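Local coordinates for protein glutathione S-transferase 2 (PDB 1TU7) that conjugates glutathione to electrophilic compounds as a homodimeric pi-class transferase and appears to play a central role in the parasite's detoxification system, at residues 77-80 with 81-85; 107-110 with 111-115. All coordinates share one frame; numbering follows the deposited sequence.

Interaction 1: residues 77-80 with 81-85; sequences NGEN and EMETT
N80, E83 and T84 carry this turn, in which the loop 77-80 folds against the first turn of the helix that starts at E81. N80 occupies the N-cap position. N80 O accepts T84 N at 3.0 Å, the first i-to-i+4 bond of the helix, while the N80 side chain crosses that of E83. E83 reaches back along the loop. With CG beside its own backbone N (chi1 -70°) and the rest of the chain extended, the carboxylate meets the backbone N-H of E79 in a hydrogen bond, E79 N to E83 OE2, of 2.9 Å. This bond uses the anti side of the carboxylate, with the donor 30° out of its plane. The other oxygen, E83 OE1, shares a water with E79 OE1; the water donates to both, which probably eases the closeness of two acidic groups that run side by side. E79 OE2 has its own salt bridge to K146. G78, with its positive phi, brings G78 CA to 3.7 Å from E83 OE2.

T84 closes the other end of the turn. T84 OG1 stands 2.7 Å from N77 O and 3.1 Å from N80 O, so a single hydroxyl proton has two carbonyls within reach. The methyl T84 CG2 meets the amide of N77, lying 3.5 Å from N77 OD1, and a second water links T84 O to N77 ND2, weakly on the N77 side. The turn thus leads from the loop after helix 63-73, where N77 rests on A71 and R72, into helix 81-107. Along the same helical turn the dimer partner approaches: E81 forms a salt bridge with R72 of the second subunit, and T85 packs on H69 of that subunit.

Interaction 2: residues 107-110 with 111-115; sequences MAYE and TEKDP
A108 and E112 meet through both backbone and side chain where the chain leaves one helix and begins the next. Among the backbone bonds, A108 O accepts E112 N at 2.8 Å and, weakly, T111 N at 3.3 Å, so one carbonyl gathers two successive amides at the start of helix 109-132.

The apolar contacts are few. A108 CB lies 3.5 Å from E112 CG, which covers this methyl from the next turn. K113 CD comes to 3.7 Å from Y109 CZ, approaching the ring obliquely.

One polar side-chain bond spans the turn: K113 NZ donates to Y109 OH at 3.1 Å. Y109 has CG opposite its backbone N across the CA-CB bond (chi1 -176°), and K113 is extended throughout, so the two long chains run alongside each other and end at the same level. Both also touch M104 of helix 81-107.

Y109 OH is further hydrogen-bonded to O of Q208 at the C terminus, and E110 forms a salt bridge with K207. Because Q208 O can only accept, the Y109 hydroxyl donates to it while accepting from K113 NZ, so both its roles are used and it ties the lysine to the tail.

Overall arrangement
From the N terminus, the chain passes through the thioredoxin-like domain and helix 63-73 before residues 77-85 make the turn of interaction 1, which leads into helix 81-107 beside the second subunit. That long helix belongs to the all-helical domain. At its far end, interaction 2 at residues 107-115 turns the chain into helix 109-132. Each contact closes a short local turn; the two follow in series, neither nesting nor crossing. Interactions 1 and 2 lie on opposite sides of the chain's centre, and the centres of the two contacts are about 38 Å apart. Interaction 1 joins the two domains near the dimer interface, whereas interaction 2 joins successive helices near the C-terminal tail.

Interaction 1: residues 77-80 with 81-85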
loop_
_atom_site.group_PDB
_atom_site.type_symbol
_atom_site.label_atom_id
_atom_site.label_comp_id
_atom_site.label_asym_id
_atom_site.label_seq_id
_atom_site.Cartn_x
_atom_site.Cartn_y
_atom_site.Cartn_z
ATOM N N ASN A 77 -10.394 -11.064 -7.337
ATOM C CA ASN A 77 -8.928 -11.007 -7.187
ATOM C C ASN A 77 -8.208 -11.596 -8.399
ATOM O O ASN A 77 -7.084 -12.037 -8.268
ATOM C CB ASN A 77 -8.545 -11.802 -5.942
ATOM C CG ASN A 77 -7.149 -11.520 -5.434
ATOM O OD1 ASN A 77 -6.516 -12.428 -4.857
ATOM N ND2 ASN A 77 -6.723 -10.300 -5.510
ATOM N N GLY A 78 -8.845 -11.634 -9.554
ATOM C CA GLY A 78 -8.262 -12.230 -10.760
ATOM C C GLY A 78 -8.431 -13.719 -10.792
ATOM O O GLY A 78 -8.729 -14.349 -9.796
ATOM N N GLU A 79 -8.190 -14.277 -11.973
ATOM C CA GLU A 79 -8.405 -15.707 -12.196
ATOM C C GLU A 79 -7.130 -16.527 -12.152
ATOM O O GLU A 79 -7.201 -17.758 -12.061
ATOM C CB GLU A 79 -9.103 -15.935 -13.521
ATOM C CG GLU A 79 -10.545 -15.464 -13.562
ATOM C CD GLU A 79 -11.281 -15.951 -14.795
ATOM O OE1 GLU A 79 -10.627 -16.510 -15.716
ATOM O OE2 GLU A 79 -12.515 -15.797 -14.842
ATOM N N ASN A 80 -5.989 -15.861 -12.212
ATOM C CA ASN A 80 -4.704 -16.535 -12.131
ATOM C C ASN A 80 -3.677 -15.616 -11.506
ATOM O O ASN A 80 -3.960 -14.433 -11.293
ATOM C CB ASN A 80 -4.277 -17.028 -13.533
ATOM C CG ASN A 80 -4.347 -15.949 -14.570
ATOM O OD1 ASN A 80 -5.060 -16.061 -15.609
ATOM N ND2 ASN A 80 -3.615 -14.898 -14.335
ATOM N N GLU A 81 -2.490 -16.131 -11.250
ATOM C CA GLU A 81 -1.455 -15.358 -10.530
ATOM C C GLU A 81 -1.135 -14.053 -11.220
ATOM O O GLU A 81 -0.934 -13.005 -10.573
ATOM C CB GLU A 81 -0.127 -16.155 -10.440
ATOM C CG GLU A 81 1.050 -15.342 -9.813
ATOM C CD GLU A 81 0.721 -14.897 -8.424
ATOM O OE1 GLU A 81 1.282 -13.891 -8.013
ATOM O OE2 GLU A 81 -0.114 -15.533 -7.715
ATOM N N MET A 82 -0.998 -14.088 -12.531
ATOM C CA MET A 82 -0.637 -12.900 -13.254
ATOM C C MET A 82 -1.704 -11.836 -13.142
ATOM O O MET A 82 -1.400 -10.651 -12.970
ATOM C CB MET A 82 -0.300 -13.250 -14.704
ATOM C CG MET A 82 1.193 -13.564 -14.808
ATOM S SD MET A 82 1.647 -14.654 -16.137
ATOM C CE MET A 82 0.821 -13.859 -17.451
ATOM N N GLU A 83 -2.968 -12.236 -13.180
ATOM C CA GLU A 83 -4.039 -11.254 -13.041
ATOM C C GLU A 83 -4.056 -10.689 -11.615
ATOM O O GLU A 83 -4.277 -9.495 -11.412
ATOM C CB GLU A 83 -5.399 -11.868 -13.383
ATOM C CG GLU A 83 -5.545 -12.171 -14.872
ATOM C CD GLU A 83 -6.957 -12.587 -15.281
ATOM O OE1 GLU A 83 -7.226 -12.724 -16.519
ATOM O OE2 GLU A 83 -7.803 -12.781 -14.404
ATOM N N THR A 84 -3.893 -11.557 -10.628
ATOM C CA THR A 84 -3.861 -11.126 -9.233
ATOM C C THR A 84 -2.759 -10.078 -9.004
ATOM O O THR A 84 -2.952 -9.078 -8.318
ATOM C CB THR A 84 -3.666 -12.345 -8.334
ATOM O OG1 THR A 84 -4.732 -13.266 -8.572
ATOM C CG2 THR A 84 -3.719 -11.966 -6.833
ATOM N N THR A 85 -1.584 -10.341 -9.566
ATOM C CA THR A 85 -0.479 -9.425 -9.460
ATOM C C THR A 85 -0.774 -8.120 -10.189
ATOM O O THR A 85 -0.494 -7.031 -9.687
ATOM C CB THR A 85 0.764 -10.070 -10.058
ATOM O OG1 THR A 85 1.098 -11.237 -9.304
ATOM C CG2 THR A 85 1.966 -9.163 -9.996
HETATM O O HOH W 1 -4.451 -8.821 -5.946
HETATM O O HOH W 2 -8.931 -14.590 -17.416
#

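Interaction 2: residues 107-110 with 111-115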
loop_
_atom_site.group_PDB
_atom_site.type_symbol
_atom_site.label_atom_id
_atom_site.label_comp_id
_atom_site.label_asym_id
_atom_site.label_seq_id
_atom_site.Cartn_x
_atom_site.Cartn_y
_atom_site.Cartn_z
ATOM N N MET A 107 -2.553 19.763 2.730
ATOM C CA MET A 107 -1.366 20.558 3.075
ATOM C C MET A 107 -1.224 21.830 2.279
ATOM O O MET A 107 -0.537 22.746 2.736
ATOM C CB MET A 107 -0.055 19.774 2.871
ATOM C CG MET A 107 0.032 18.417 3.550
ATOM S SD MET A 107 -0.186 18.507 5.308
ATOM C CE MET A 107 1.294 19.368 5.797
ATOM N N ALA A 108 -1.805 21.904 1.085
ATOM C CA ALA A 108 -1.492 23.007 0.172
ATOM C C ALA A 108 -2.597 23.315 -0.806
ATOM O O ALA A 108 -2.365 23.678 -1.948
ATOM C CB ALA A 108 -0.209 22.693 -0.568
ATOM N N TYR A 109 -3.841 23.205 -0.367
ATOM C CA TYR A 109 -4.953 23.348 -1.294
ATOM C C TYR A 109 -5.043 24.735 -1.901
ATOM O O TYR A 109 -5.342 24.893 -3.075
ATOM C CB TYR A 109 -6.268 23.062 -0.572
ATOM C CG TYR A 109 -7.468 23.096 -1.460
ATOM C CD1 TYR A 109 -7.801 22.009 -2.259
ATOM C CD2 TYR A 109 -8.300 24.207 -1.518
ATOM C CE1 TYR A 109 -8.926 22.021 -3.071
ATOM C CE2 TYR A 109 -9.410 24.233 -2.339
ATOM C CZ TYR A 109 -9.729 23.134 -3.117
ATOM O OH TYR A 109 -10.825 23.122 -3.934
ATOM N N GLU A 110 -4.740 25.736 -1.085
ATOM C CA GLU A 110 -4.931 27.119 -1.500
ATOM C C GLU A 110 -3.856 27.596 -2.477
ATOM O O GLU A 110 -4.076 28.550 -3.209
ATOM C CB GLU A 110 -4.902 28.036 -0.292
ATOM C CG GLU A 110 -6.063 27.844 0.674
ATOM C CD GLU A 110 -6.049 26.563 1.465
ATOM O OE1 GLU A 110 -4.952 26.038 1.791
ATOM O OE2 GLU A 110 -7.169 26.088 1.785
ATOM N N THR A 111 -2.706 26.958 -2.494
ATOM C CA THR A 111 -1.652 27.408 -3.413
ATOM C C THR A 111 -1.216 26.390 -4.432
ATOM O O THR A 111 -0.535 26.753 -5.385
ATOM C CB THR A 111 -0.430 27.890 -2.635
ATOM O OG1 THR A 111 0.046 26.844 -1.792
ATOM C CG2 THR A 111 -0.827 29.045 -1.691
ATOM N N GLU A 112 -1.583 25.128 -4.263
ATOM C CA GLU A 112 -1.042 24.103 -5.156
ATOM C C GLU A 112 -2.090 23.325 -5.893
ATOM O O GLU A 112 -1.743 22.447 -6.667
ATOM C CB GLU A 112 -0.134 23.180 -4.385
ATOM C CG GLU A 112 0.866 23.993 -3.584
ATOM C CD GLU A 112 2.193 23.320 -3.342
ATOM O OE1 GLU A 112 2.271 22.073 -3.379
ATOM O OE2 GLU A 112 3.153 24.085 -3.084
ATOM N N LYS A 113 -3.349 23.649 -5.690
ATOM C CA LYS A 113 -4.400 23.015 -6.463
ATOM C C LYS A 113 -4.186 23.257 -7.953
ATOM O O LYS A 113 -4.217 22.335 -8.758
ATOM C CB LYS A 113 -5.753 23.554 -6.031
ATOM C CG LYS A 113 -6.922 22.976 -6.809
ATOM C CD LYS A 113 -8.182 23.682 -6.400
ATOM C CE LYS A 113 -9.334 23.362 -7.289
ATOM N NZ LYS A 113 -10.527 24.126 -6.841
ATOM N N ASP A 114 -3.956 24.496 -8.340
ATOM C CA ASP A 114 -3.912 24.788 -9.754
ATOM C C ASP A 114 -2.677 24.209 -10.460
ATOM O O ASP A 114 -2.828 23.643 -11.536
ATOM C CB ASP A 114 -4.143 26.281 -10.013
ATOM C CG ASP A 114 -5.613 26.673 -9.817
ATOM O OD1 ASP A 114 -6.490 25.786 -9.925
ATOM O OD2 ASP A 114 -6.012 27.836 -9.574
ATOM N N PRO A 115 -1.497 24.294 -9.846
ATOM C CA PRO A 115 -0.303 23.599 -10.342
ATOM C C PRO A 115 -0.479 22.091 -10.389
ATOM O O PRO A 115 0.018 21.438 -11.287
ATOM C CB PRO A 115 0.786 23.980 -9.321
ATOM C CG PRO A 115 0.305 25.232 -8.730
ATOM C CD PRO A 115 -1.170 25.160 -8.699
#